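DegQ (Legionella fallonii, PDB 3PV2) probably degrades misfolded proteins as a trypsin-fold serine protease of the HtrA family that encloses its substrates within large 12-subunit assemblies. Local coordinates at residues B[29-34]-B[138-143]; B[35-40]-B[73-78]; B[258-263]-B[293-298]; B[298-303]-B[335-340]; B[384-389]-B[417-422]. All blocks are in the same frame, centred on the assembly; numbering follows the deposited sequence.

Contact 1 (B[29-34]-B[138-143]); sequences MPAIVN and KSLVIG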
# COMPACT_ATOMS: atom_id res chain seq x y z
N MET B 29 -12.80 50.63 -21.53
CA MET B 29 -11.61 50.06 -20.89
C MET B 29 -11.03 50.89 -19.75
O MET B 29 -10.60 50.34 -18.76
CB MET B 29 -10.48 49.84 -21.90
CG MET B 29 -10.59 48.58 -22.74
SD MET B 29 -9.11 48.51 -23.85
CE MET B 29 -9.74 47.65 -25.33
N PRO B 30 -10.97 52.23 -19.87
CA PRO B 30 -10.43 52.92 -18.69
C PRO B 30 -11.23 52.72 -17.38
O PRO B 30 -10.75 53.09 -16.32
CB PRO B 30 -10.40 54.37 -19.09
CG PRO B 30 -10.50 54.38 -20.62
CD PRO B 30 -11.19 53.13 -21.02
N ALA B 31 -12.42 52.12 -17.45
CA ALA B 31 -13.23 51.97 -16.25
C ALA B 31 -12.85 50.69 -15.51
O ALA B 31 -13.23 50.52 -14.36
CB ALA B 31 -14.69 51.98 -16.61
N ILE B 32 -12.14 49.79 -16.19
CA ILE B 32 -11.87 48.44 -15.69
C ILE B 32 -10.47 48.42 -15.08
O ILE B 32 -9.50 48.78 -15.74
CB ILE B 32 -11.83 47.46 -16.80
CG1 ILE B 32 -13.06 47.62 -17.72
CG2 ILE B 32 -11.78 45.98 -16.24
CD1 ILE B 32 -14.39 47.60 -17.03
N VAL B 33 -10.37 48.02 -13.81
CA VAL B 33 -9.14 48.13 -13.08
C VAL B 33 -8.72 46.76 -12.62
O VAL B 33 -9.54 45.81 -12.56
CB VAL B 33 -9.30 48.91 -11.83
CG1 VAL B 33 -9.92 50.32 -12.09
CG2 VAL B 33 -10.11 48.10 -10.83
N ASN B 34 -7.45 46.67 -12.27
CA ASN B 34 -6.93 45.47 -11.62
C ASN B 34 -6.96 45.74 -10.12
O ASN B 34 -6.72 46.83 -9.69
CB ASN B 34 -5.50 45.22 -12.13
CG ASN B 34 -4.84 44.03 -11.46
OD1 ASN B 34 -4.94 42.88 -11.93
ND2 ASN B 34 -4.18 44.30 -10.36
N LYS B 138 -12.29 57.62 -15.29
CA LYS B 138 -13.38 57.36 -16.23
C LYS B 138 -14.25 56.20 -15.79
O LYS B 138 -13.77 55.23 -15.22
CB LYS B 138 -12.83 57.09 -17.64
CG LYS B 138 -12.77 58.34 -18.52
CD LYS B 138 -11.40 58.53 -19.20
CE LYS B 138 -11.15 60.00 -19.58
NZ LYS B 138 -10.38 60.75 -18.53
N SER B 139 -15.54 56.32 -16.10
CA SER B 139 -16.51 55.24 -15.93
C SER B 139 -17.10 54.90 -17.29
O SER B 139 -16.48 55.15 -18.30
CB SER B 139 -17.61 55.63 -14.93
OG SER B 139 -18.30 54.50 -14.37
N LEU B 140 -18.26 54.23 -17.27
CA LEU B 140 -19.01 53.83 -18.45
C LEU B 140 -20.50 54.02 -18.16
O LEU B 140 -20.88 54.08 -17.00
CB LEU B 140 -18.78 52.33 -18.82
CG LEU B 140 -18.43 51.21 -17.80
CD1 LEU B 140 -18.80 51.46 -16.41
CD2 LEU B 140 -18.98 49.91 -18.25
N VAL B 141 -21.32 53.98 -19.21
CA VAL B 141 -22.77 54.00 -19.05
C VAL B 141 -23.29 52.78 -18.28
O VAL B 141 -22.94 51.62 -18.58
CB VAL B 141 -23.47 54.05 -20.40
CG1 VAL B 141 -24.98 53.93 -20.19
CG2 VAL B 141 -23.11 55.33 -21.15
N ILE B 142 -24.12 53.03 -17.26
CA ILE B 142 -24.74 51.93 -16.53
C ILE B 142 -26.08 51.57 -17.14
O ILE B 142 -26.93 52.42 -17.38
CB ILE B 142 -24.91 52.23 -15.08
CG1 ILE B 142 -23.54 52.44 -14.45
CG2 ILE B 142 -25.59 51.06 -14.43
CD1 ILE B 142 -23.40 53.75 -13.81
N GLY B 143 -26.23 50.30 -17.48
CA GLY B 143 -27.45 49.85 -18.12
C GLY B 143 -28.48 49.33 -17.15
O GLY B 143 -28.35 49.42 -15.91
O HOH W 1 -10.10 55.50 -14.94

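Contact 2 (B[35-40]-B[73-78]); sequences VAVQGY and RKFESI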
# COMPACT_ATOMS: atom_id res chain seq x y z
N VAL B 35 -7.34 44.73 -9.35
CA VAL B 35 -7.41 44.77 -7.92
C VAL B 35 -6.52 43.68 -7.41
O VAL B 35 -6.77 42.50 -7.70
CB VAL B 35 -8.83 44.42 -7.41
CG1 VAL B 35 -8.82 44.34 -5.91
CG2 VAL B 35 -9.84 45.42 -7.85
N ALA B 36 -5.48 44.07 -6.66
CA ALA B 36 -4.49 43.16 -6.09
C ALA B 36 -4.60 43.24 -4.58
O ALA B 36 -4.59 44.35 -4.04
CB ALA B 36 -3.04 43.61 -6.56
N VAL B 37 -4.68 42.08 -3.93
CA VAL B 37 -4.83 41.97 -2.47
C VAL B 37 -3.71 41.11 -1.91
O VAL B 37 -3.31 40.12 -2.54
CB VAL B 37 -6.17 41.29 -2.08
CG1 VAL B 37 -6.33 41.16 -0.55
CG2 VAL B 37 -7.33 42.07 -2.68
N GLN B 38 -3.24 41.51 -0.73
CA GLN B 38 -2.25 40.80 0.07
C GLN B 38 -2.91 40.55 1.40
O GLN B 38 -3.57 41.45 1.93
CB GLN B 38 -1.02 41.70 0.37
CG GLN B 38 0.01 41.85 -0.76
CD GLN B 38 -0.59 42.39 -2.09
OE1 GLN B 38 -1.26 43.45 -2.12
NE2 GLN B 38 -0.34 41.67 -3.18
N GLY B 39 -2.72 39.40 2.01
CA GLY B 39 -3.31 39.23 3.32
C GLY B 39 -2.86 38.02 4.06
O GLY B 39 -1.98 37.30 3.60
N TYR B 40 -3.45 37.83 5.24
CA TYR B 40 -3.32 36.61 6.01
C TYR B 40 -4.70 36.00 6.24
O TYR B 40 -5.67 36.72 6.53
CB TYR B 40 -2.63 36.85 7.36
CG TYR B 40 -1.18 37.30 7.23
CD1 TYR B 40 -0.87 38.56 6.69
CD2 TYR B 40 -0.13 36.49 7.65
CE1 TYR B 40 0.43 38.98 6.56
CE2 TYR B 40 1.20 36.92 7.53
CZ TYR B 40 1.47 38.17 6.98
OH TYR B 40 2.75 38.63 6.84
N ARG B 73 -1.20 32.40 7.86
CA ARG B 73 -0.75 32.03 6.52
C ARG B 73 -0.88 33.20 5.53
O ARG B 73 -1.85 33.94 5.57
CB ARG B 73 -1.52 30.80 6.00
CG ARG B 73 -1.05 30.30 4.61
CD ARG B 73 -0.62 28.81 4.55
NE ARG B 73 0.16 28.34 5.71
CZ ARG B 73 1.46 28.56 5.95
NH1 ARG B 73 2.21 29.29 5.13
NH2 ARG B 73 2.03 28.05 7.04
N LYS B 74 0.11 33.34 4.65
CA LYS B 74 0.23 34.50 3.78
C LYS B 74 -0.33 34.18 2.39
O LYS B 74 -0.07 33.09 1.87
CB LYS B 74 1.71 34.91 3.73
CG LYS B 74 2.07 36.11 2.86
CD LYS B 74 1.39 37.40 3.30
CE LYS B 74 1.76 38.56 2.39
NZ LYS B 74 3.16 39.00 2.63
N PHE B 75 -1.11 35.09 1.80
CA PHE B 75 -1.65 34.90 0.44
C PHE B 75 -1.75 36.18 -0.39
O PHE B 75 -1.75 37.29 0.16
CB PHE B 75 -3.04 34.27 0.48
CG PHE B 75 -4.15 35.24 0.79
CD1 PHE B 75 -4.83 35.90 -0.23
CD2 PHE B 75 -4.53 35.48 2.10
CE1 PHE B 75 -5.86 36.78 0.05
CE2 PHE B 75 -5.56 36.36 2.40
CZ PHE B 75 -6.23 37.01 1.37
N GLU B 76 -1.85 36.00 -1.70
CA GLU B 76 -2.30 37.08 -2.59
C GLU B 76 -3.38 36.64 -3.57
O GLU B 76 -3.50 35.46 -3.97
CB GLU B 76 -1.16 37.85 -3.28
CG GLU B 76 -0.20 37.07 -4.17
CD GLU B 76 1.28 37.45 -3.92
OE1 GLU B 76 1.72 37.42 -2.75
OE2 GLU B 76 2.00 37.78 -4.89
N SER B 77 -4.20 37.62 -3.91
CA SER B 77 -5.40 37.41 -4.65
C SER B 77 -5.48 38.51 -5.71
O SER B 77 -5.32 39.69 -5.41
CB SER B 77 -6.59 37.49 -3.71
OG SER B 77 -7.75 37.83 -4.43
N ILE B 78 -5.70 38.12 -6.95
CA ILE B 78 -5.78 39.10 -8.01
C ILE B 78 -7.16 38.94 -8.61
O ILE B 78 -7.58 37.80 -8.85
CB ILE B 78 -4.67 38.87 -9.04
CG1 ILE B 78 -3.29 38.97 -8.37
CG2 ILE B 78 -4.78 39.88 -10.19
CD1 ILE B 78 -2.77 40.40 -8.14

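Contact 3 (B[258-263]-B[293-298]); sequences GLMGIF and SPAELA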
# COMPACT_ATOMS: atom_id res chain seq x y z
N GLY B 258 -33.37 42.65 6.86
CA GLY B 258 -34.44 42.51 7.81
C GLY B 258 -35.41 41.45 7.33
O GLY B 258 -35.14 40.71 6.38
N LEU B 259 -36.56 41.44 7.97
CA LEU B 259 -37.50 40.38 7.81
C LEU B 259 -38.81 40.92 7.26
O LEU B 259 -39.29 41.97 7.67
CB LEU B 259 -37.78 39.79 9.16
CG LEU B 259 -38.82 38.70 9.14
CD1 LEU B 259 -38.39 37.70 8.06
CD2 LEU B 259 -39.00 38.06 10.50
N MET B 260 -39.37 40.16 6.34
CA MET B 260 -40.75 40.38 5.89
C MET B 260 -41.66 39.16 6.14
O MET B 260 -42.81 39.34 6.51
CB MET B 260 -40.73 40.76 4.45
CG MET B 260 -42.11 40.95 3.87
SD MET B 260 -42.80 42.47 4.50
CE MET B 260 -41.57 43.63 3.83
N GLY B 261 -41.18 37.94 6.02
CA GLY B 261 -41.97 36.76 6.45
C GLY B 261 -42.90 36.11 5.39
O GLY B 261 -43.91 35.50 5.75
N ILE B 262 -42.53 36.20 4.12
CA ILE B 262 -43.28 35.51 3.05
C ILE B 262 -42.43 34.79 2.01
O ILE B 262 -41.45 35.36 1.51
CB ILE B 262 -44.02 36.50 2.22
CG1 ILE B 262 -42.99 37.36 1.47
CG2 ILE B 262 -44.89 37.36 3.11
CD1 ILE B 262 -43.53 37.97 0.24
N PHE B 263 -42.87 33.60 1.61
CA PHE B 263 -42.22 32.90 0.56
C PHE B 263 -42.98 33.16 -0.72
O PHE B 263 -44.22 33.17 -0.73
CB PHE B 263 -42.29 31.42 0.89
CG PHE B 263 -41.27 30.94 1.90
CD1 PHE B 263 -41.21 31.49 3.19
CD2 PHE B 263 -40.46 29.82 1.59
CE1 PHE B 263 -40.30 30.99 4.16
CE2 PHE B 263 -39.54 29.30 2.55
CZ PHE B 263 -39.46 29.88 3.83
N SER B 293 -45.65 37.60 11.33
CA SER B 293 -44.64 38.27 10.54
C SER B 293 -45.13 39.60 10.12
O SER B 293 -46.29 39.89 10.27
CB SER B 293 -44.38 37.46 9.28
OG SER B 293 -45.57 37.27 8.49
N PRO B 294 -44.23 40.46 9.65
CA PRO B 294 -44.68 41.74 9.10
C PRO B 294 -45.72 41.57 7.92
O PRO B 294 -46.70 42.32 7.84
CB PRO B 294 -43.40 42.32 8.56
CG PRO B 294 -42.37 41.68 9.51
CD PRO B 294 -42.78 40.33 9.56
N ALA B 295 -45.47 40.60 7.07
CA ALA B 295 -46.40 40.29 5.94
C ALA B 295 -47.79 39.87 6.42
O ALA B 295 -48.77 40.33 5.89
CB ALA B 295 -45.77 39.21 5.08
N GLU B 296 -47.89 38.99 7.44
CA GLU B 296 -49.19 38.70 8.01
C GLU B 296 -49.89 39.96 8.58
O GLU B 296 -51.11 40.19 8.36
CB GLU B 296 -49.10 37.70 9.12
CG GLU B 296 -50.48 37.31 9.60
CD GLU B 296 -50.45 36.26 10.72
OE1 GLU B 296 -50.66 35.08 10.42
OE2 GLU B 296 -50.21 36.61 11.90
N LEU B 297 -49.14 40.77 9.30
CA LEU B 297 -49.70 41.97 9.89
C LEU B 297 -50.25 42.84 8.78
O LEU B 297 -51.32 43.39 8.93
CB LEU B 297 -48.63 42.81 10.64
CG LEU B 297 -48.99 43.73 11.85
CD1 LEU B 297 -47.86 44.76 12.16
CD2 LEU B 297 -50.33 44.44 11.76
N ALA B 298 -49.50 42.97 7.69
CA ALA B 298 -49.93 43.79 6.56
C ALA B 298 -51.17 43.27 5.85
O ALA B 298 -51.75 44.03 5.06
CB ALA B 298 -48.82 43.95 5.61

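Contact 4 (B[298-303]-B[335-340]); sequences AGLKAG and IIVERD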
# COMPACT_ATOMS: atom_id res chain seq x y z
N ALA B 298 -49.50 42.97 7.69
CA ALA B 298 -49.93 43.79 6.56
C ALA B 298 -51.17 43.27 5.85
O ALA B 298 -51.75 44.03 5.06
CB ALA B 298 -48.82 43.95 5.61
N GLY B 299 -51.57 42.01 6.08
CA GLY B 299 -52.75 41.47 5.51
C GLY B 299 -52.51 40.57 4.29
O GLY B 299 -53.46 40.19 3.63
N LEU B 300 -51.27 40.19 4.03
CA LEU B 300 -50.91 39.31 2.91
C LEU B 300 -51.39 37.90 3.16
O LEU B 300 -51.42 37.46 4.29
CB LEU B 300 -49.40 39.30 2.70
CG LEU B 300 -48.81 38.90 1.37
CD1 LEU B 300 -49.00 39.98 0.33
CD2 LEU B 300 -47.31 38.58 1.46
N LYS B 301 -51.81 37.20 2.11
CA LYS B 301 -52.21 35.83 2.23
C LYS B 301 -51.64 34.95 1.12
O LYS B 301 -51.39 35.42 -0.01
CB LYS B 301 -53.73 35.77 2.11
CG LYS B 301 -54.43 36.56 3.20
CD LYS B 301 -55.90 36.19 3.31
CE LYS B 301 -56.51 36.77 4.65
NZ LYS B 301 -58.00 36.54 4.72
N ALA B 302 -51.54 33.66 1.44
CA ALA B 302 -51.15 32.63 0.50
C ALA B 302 -52.10 32.73 -0.68
O ALA B 302 -53.27 32.83 -0.48
CB ALA B 302 -51.22 31.21 1.17
N GLY B 303 -51.58 32.68 -1.89
CA GLY B 303 -52.42 32.69 -3.10
C GLY B 303 -52.49 34.08 -3.73
O GLY B 303 -52.90 34.22 -4.87
N ILE B 335 -47.04 47.13 -0.88
CA ILE B 335 -47.14 45.88 -1.67
C ILE B 335 -48.48 45.82 -2.37
O ILE B 335 -49.49 45.93 -1.73
CB ILE B 335 -46.96 44.60 -0.81
CG1 ILE B 335 -45.64 44.61 -0.03
CG2 ILE B 335 -46.97 43.42 -1.72
CD1 ILE B 335 -45.63 43.66 1.24
N ILE B 336 -48.49 45.67 -3.69
CA ILE B 336 -49.75 45.63 -4.41
C ILE B 336 -49.92 44.19 -4.84
O ILE B 336 -49.02 43.65 -5.40
CB ILE B 336 -49.79 46.61 -5.64
CG1 ILE B 336 -49.77 48.07 -5.17
CG2 ILE B 336 -51.07 46.42 -6.52
CD1 ILE B 336 -49.85 49.06 -6.34
N VAL B 337 -51.06 43.58 -4.54
CA VAL B 337 -51.32 42.17 -4.92
C VAL B 337 -52.64 42.06 -5.69
O VAL B 337 -53.44 42.93 -5.71
CB VAL B 337 -51.32 41.17 -3.70
CG1 VAL B 337 -49.91 41.16 -2.93
CG2 VAL B 337 -52.42 41.49 -2.77
N GLU B 338 -52.80 40.93 -6.34
CA GLU B 338 -54.06 40.55 -6.91
C GLU B 338 -54.54 39.42 -6.04
O GLU B 338 -53.83 38.46 -5.85
CB GLU B 338 -53.91 40.02 -8.34
CG GLU B 338 -53.66 41.06 -9.39
CD GLU B 338 -54.90 41.79 -9.81
OE1 GLU B 338 -55.99 41.22 -9.94
OE2 GLU B 338 -54.77 42.99 -10.03
N ARG B 339 -55.76 39.49 -5.56
CA ARG B 339 -56.33 38.41 -4.85
C ARG B 339 -57.65 38.04 -5.42
O ARG B 339 -58.58 38.76 -5.24
CB ARG B 339 -56.49 38.79 -3.36
CG ARG B 339 -57.27 37.75 -2.52
CD ARG B 339 -57.36 38.18 -0.98
NE ARG B 339 -56.04 38.51 -0.45
CZ ARG B 339 -55.79 39.20 0.66
NH1 ARG B 339 -56.77 39.65 1.42
NH2 ARG B 339 -54.53 39.45 1.00
N ASP B 340 -57.74 36.82 -5.97
CA ASP B 340 -58.92 36.36 -6.76
C ASP B 340 -59.35 37.48 -7.74
O ASP B 340 -60.49 37.85 -7.76
CB ASP B 340 -60.11 35.98 -5.86
CG ASP B 340 -59.75 34.93 -4.78
OD1 ASP B 340 -60.37 34.97 -3.68
OD2 ASP B 340 -58.82 34.12 -5.02
O HOH W 2 -55.84 41.23 3.62
O HOH W 3 -55.16 35.25 -6.49

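Contact 5 (B[384-389]-B[417-422]); sequences NVIGVQ and PVTDVK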
# COMPACT_ATOMS: atom_id res chain seq x y z
N ASN B 384 -50.47 2.29 28.81
CA ASN B 384 -51.02 3.22 27.87
C ASN B 384 -50.50 4.71 28.09
O ASN B 384 -50.78 5.32 29.13
CB ASN B 384 -52.52 3.19 27.88
CG ASN B 384 -53.06 3.87 26.61
OD1 ASN B 384 -52.39 3.81 25.56
ND2 ASN B 384 -54.18 4.58 26.70
N VAL B 385 -49.69 5.20 27.17
CA VAL B 385 -49.08 6.53 27.25
C VAL B 385 -49.94 7.52 26.46
O VAL B 385 -50.12 7.34 25.25
CB VAL B 385 -47.65 6.50 26.72
CG1 VAL B 385 -47.06 7.89 26.68
CG2 VAL B 385 -46.79 5.65 27.67
N ILE B 386 -50.41 8.58 27.16
CA ILE B 386 -51.18 9.67 26.60
C ILE B 386 -50.47 10.96 26.87
O ILE B 386 -50.02 11.24 28.01
CB ILE B 386 -52.55 9.76 27.23
CG1 ILE B 386 -53.37 8.53 26.86
CG2 ILE B 386 -53.31 10.89 26.62
CD1 ILE B 386 -54.62 8.26 27.83
N GLY B 387 -50.29 11.78 25.84
CA GLY B 387 -49.43 12.93 26.07
C GLY B 387 -49.23 13.66 24.77
O GLY B 387 -49.98 13.48 23.83
N VAL B 388 -48.20 14.48 24.77
CA VAL B 388 -47.87 15.27 23.58
C VAL B 388 -46.47 14.91 23.20
O VAL B 388 -45.54 15.04 24.03
CB VAL B 388 -47.95 16.78 23.86
CG1 VAL B 388 -47.28 17.60 22.72
CG2 VAL B 388 -49.41 17.19 23.98
N GLN B 389 -46.29 14.43 21.99
CA GLN B 389 -45.00 14.05 21.49
C GLN B 389 -44.29 15.22 20.95
O GLN B 389 -44.88 16.01 20.18
CB GLN B 389 -45.16 13.02 20.40
CG GLN B 389 -43.93 12.59 19.72
CD GLN B 389 -44.21 11.43 18.78
OE1 GLN B 389 -44.97 11.56 17.81
NE2 GLN B 389 -43.60 10.33 19.05
N PRO B 417 -52.07 16.08 33.99
CA PRO B 417 -52.02 15.30 32.76
C PRO B 417 -52.22 16.18 31.55
O PRO B 417 -52.93 17.14 31.58
CB PRO B 417 -53.16 14.27 32.90
CG PRO B 417 -54.15 14.93 33.84
CD PRO B 417 -53.28 15.80 34.79
N VAL B 418 -51.59 15.75 30.47
CA VAL B 418 -51.65 16.36 29.15
C VAL B 418 -52.20 15.44 28.20
O VAL B 418 -51.69 14.32 28.08
CB VAL B 418 -50.20 16.61 28.74
CG1 VAL B 418 -50.08 16.78 27.33
CG2 VAL B 418 -49.69 17.83 29.55
N THR B 419 -53.26 15.84 27.48
CA THR B 419 -53.87 15.00 26.51
C THR B 419 -53.60 15.46 25.08
O THR B 419 -53.11 14.71 24.27
CB THR B 419 -55.38 14.96 26.73
OG1 THR B 419 -55.86 16.30 26.89
CG2 THR B 419 -55.68 14.18 28.04
N ASP B 420 -53.94 16.66 24.74
CA ASP B 420 -53.69 17.13 23.40
C ASP B 420 -52.83 18.38 23.44
O ASP B 420 -52.45 18.83 24.53
CB ASP B 420 -55.03 17.31 22.69
CG ASP B 420 -55.90 18.36 23.30
OD1 ASP B 420 -55.44 19.11 24.18
OD2 ASP B 420 -57.06 18.44 22.89
N VAL B 421 -52.45 18.90 22.28
CA VAL B 421 -51.52 19.97 22.21
C VAL B 421 -52.19 21.15 22.93
O VAL B 421 -51.58 21.79 23.77
CB VAL B 421 -51.09 20.25 20.72
CG1 VAL B 421 -50.29 21.59 20.55
CG2 VAL B 421 -50.28 19.02 20.15
N LYS B 422 -53.45 21.43 22.63
CA LYS B 422 -54.12 22.52 23.32
C LYS B 422 -54.07 22.43 24.85
O LYS B 422 -53.93 23.49 25.47
CB LYS B 422 -55.56 22.71 22.78
CG LYS B 422 -56.53 23.60 23.64
CD LYS B 422 -56.44 25.13 23.41
CE LYS B 422 -57.68 25.88 24.02
NZ LYS B 422 -57.53 27.38 24.02

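Contact 1 (B[29-34]-B[138-143])
Ala31 packs against the extended backbone of 138-140, its methyl pointing at the opposing chain. Ala31 CB lies 3.8 Å from Ser139 CA, and Leu140 CG comes to 4.0 Å of that same Ala31 CB, with Leu140 CD1 close to the methyl as well. Leu140 has both side-chain torsions well away from staggered values, so the exact tilt of its isopropyl group deserves caution. Alongside this apolar contact, Ala31 CA faces Lys138 O at 3.5 Å, with an angle at the hydrogen of 141°, a CA-H...O contact. Next to it Pro30 CB and Lys138 CB touch at 3.9 Å, after which the lysine chain leads away toward solvent. A single water adds the polar link: it donates to Pro30 O at 2.9 Å and accepts from Lys138 N at 3.1 Å.

In the chymotrypsin-like double-barrel fold, 138-143 belongs to the connection between the two six-stranded barrels, and here it passes the entry to strand 32-40, the first strand of the first barrel. The short 3-10 turn preceding that strand is closed by Ile32 N bonding to Met29 O at 3.0 Å. Further out, Ala31 pairs by its backbone with Ile83 of strand 74-85, and Ser139 OG bonds to Ile83 O, so one residue of the neighbouring strand serves both segments. Val141 and Gly143 are tied in turn to Leu216 of the second barrel.

Contact 2 (B[35-40]-B[73-78])
Val37 and Ser77 exchange two backbone hydrogen bonds, and Gly39 and Phe75 exchange two more. In the first pair Val37 N reaches Ser77 O at 2.9 Å and Ser77 N reaches Val37 O at 3.0 Å; in the second, Gly39 N to Phe75 O and Phe75 N to Gly39 O both measure 3.0 Å. Between and beyond these lie the non-hydrogen-bonded pairs Ala36-Ile78, Gln38-Glu76 and Tyr40-Lys74, where CA-H...O contacts such as Tyr40 CA to Arg73 O at 3.1 Å fill in. The side chains alternate accordingly. Phe75 swings over the backbone of its glycine partner: with chi1 at 80°, CG sits between the backbone N and carbonyl carbon, and one ring face lies over Gly39 N, which stands above the ring centre. On the other face of the sheet Lys74 lays its CD over the Tyr40 ring, 4.0 Å from the centroid and 24° off the normal, a CH-pi contact displaced toward the rim. The lysine's ammonium goes on to a salt bridge with Glu395 of a neighbouring subunit, so the apolar part of the chain serves the sheet and its tip an interface. At the Ala36-Ile78 end of the ladder, Ala36 CB meets Ile78 CD1 at 3.6 Å, while Val37 and Ser77 share the face carrying Phe75; Ser77 OG is bonded to Val97 O. The axes of 35-40 and 74-78 approach to 4.7 Å and run 165° apart, an antiparallel ladder that pairs the first two strands of the N-terminal barrel in the trypsin-like fold.

Contact 3 (B[258-263]-B[293-298])
Pro294, the first residue of helix 294-298, pushes its ring into a shallow hollow beside the turn at Met260 and Gly261, lined by the carbonyls of Leu259 and Met260. The ring's CD edge lies against Met260 O at 3.2 Å, and its CG touches Leu259 O at 3.6 Å; Leu259 lends its CG as a more distant wall. Met260 adds a second wall. Its CB leads away from the helix, yet the bend at chi2 (73°) carries SD back, to 4.1 Å from Pro294 CB, and its CG also touches the Ala295 methyl at 4.2 Å. The thioether and the proline ring cross at a slant, so a hook on one segment sits against a knob on the other.

Beneath this packing Met260 O accepts from Ala295 N at 3.0 Å (152° at the hydrogen), with the donor close to the line of the carbonyl bond; a loop carbonyl thus takes up a first-turn amide of the helix. Leu259 to Ile262 probably correspond, as in other HtrA proteins, to the carboxylate-binding loop of PDZ domains, the GLGF-like turn, which leads into strand 262-266. Gly261, with a positive phi of 90°, presents no side chain, so Ser293 CB can settle at 3.8 Å from Gly261 CA. Ser293 is the N-cap: its OG accepts from Glu296 N at 3.1 Å and is bonded as well to Asn290 O, which fixes the hydroxyl at the head of the helix. Ile262 CG2 also faces the Ala295 methyl, but that approach is modelled too close to be trusted. Outside the pair, Thr351 touches both Leu259 and Pro294.

Contact 4 (B[298-303]-B[335-340])
Arg339 lays its guanidinium against the aliphatic chain of Lys301, whose CG stands over one face near the rim, 3.6 Å from Arg339 NH2. The two chains cross at a slant, which puts methylene against the flat cation while the lysine continues outward, extended beyond CG. At its edge the guanidinium is held by polar partners. Arg339 NH2 donates to Gly299 O at 2.9 Å (153° at the hydrogen), the oxygen lying 15° out of the guanidinium plane. A water near that plane doubles the link, donating a hydrogen bond to Gly299 O at 2.6 Å and accepting one from Arg339 NH1 at 2.9 Å. The same NH2 forms a salt bridge with Asp304, whose carboxylate also receives Lys301 N; the aspartate is therefore shared by the loop and the arginine, and probably offsets the arginine's charge, which has the ammonium of Lys301 nearby (NZ to Arg339 NH1 4.7 Å).

Below this polar layer Leu300 turns inward and brings CD1 to 3.6 Å from Val337 CG1, with Ile335 CG2 a looser neighbour of Leu300 CD1 at 4.5 Å. Leu346 of the adjoining strand packs on Leu300 too. At the far end a second water bridges Gly303 O and Asp340 N. Gly299, at positive phi, ends helix 294-298 in a Schellman motif and exposes its carbonyl to the arginine. The whole is the post-helix Ala-Gly-Leu-Lys-Ala-Gly-Asp turn of the PDZ fold, seated on strand 332-339.

Contact 5 (B[384-389]-B[417-422])
In the second PDZ domain, strand 384-393 turns a corner at Gly387 and meets the loop that leads into helix 421-428, Val388 facing Val418 and Val421. The tightest point is Val388 CG2 against Val418 CG1 at 3.4 Å, closer than carbons usually sit, with the two valines crossing at about a right angle. Val388 CG2 also touches Asp420 O at 3.5 Å, while its other branch, CG1, reaches Val421 CG2 at 4.2 Å. The forked side chain is thus divided: with chi1 at 167°, CG1 lies anti to the backbone N and goes to the helix, and CG2 goes to the loop.

By analogy with other HtrA PDZ domains, helix 421-428 and strand 370-378 would flank the peptide groove; the contact itself joins the loop before that helix to strand 384-393. Asp420 is the N-cap, its side chain capping an amide just inside the helix. At the corner itself Gly387 CA points its hydrogen at Val418 O, 3.3 Å away with 155° at the hydrogen. Gly387 O and Thr419 O, both acceptors, stand 3.4 Å apart without bonding. Toward the surface Ile386 CG2 rests on Thr419 CA at 4.1 Å, beside the threonine methyl. Leu424 of the helix packs on both Val388 and Val418, and Ala413 of strand 409-413 backs Val418. Val388 is held in the sheet by backbone bonding to Ile410.

Contacts 1 and 2 share strand 32-40 in the first protease barrel and touch where Asn34 packs on Ile78; contact 2 is nested inside the chain loop that contact 1 closes. Contacts 3 and 4 sit in the first PDZ domain, centres 12 Å apart, sharing Ala298, with Ala295 O probably accepting from Leu300 N; one places the start of helix 294-298, the other its exit. Contact 5 is alone in the second PDZ domain, its nearest atoms about 17 Å from contact 3 and about 51 Å from contact 1. Between nearest atoms, contact 1 stays about 24 Å from both contacts 3 and 4, and contact 2 about 28 Å from contact 3.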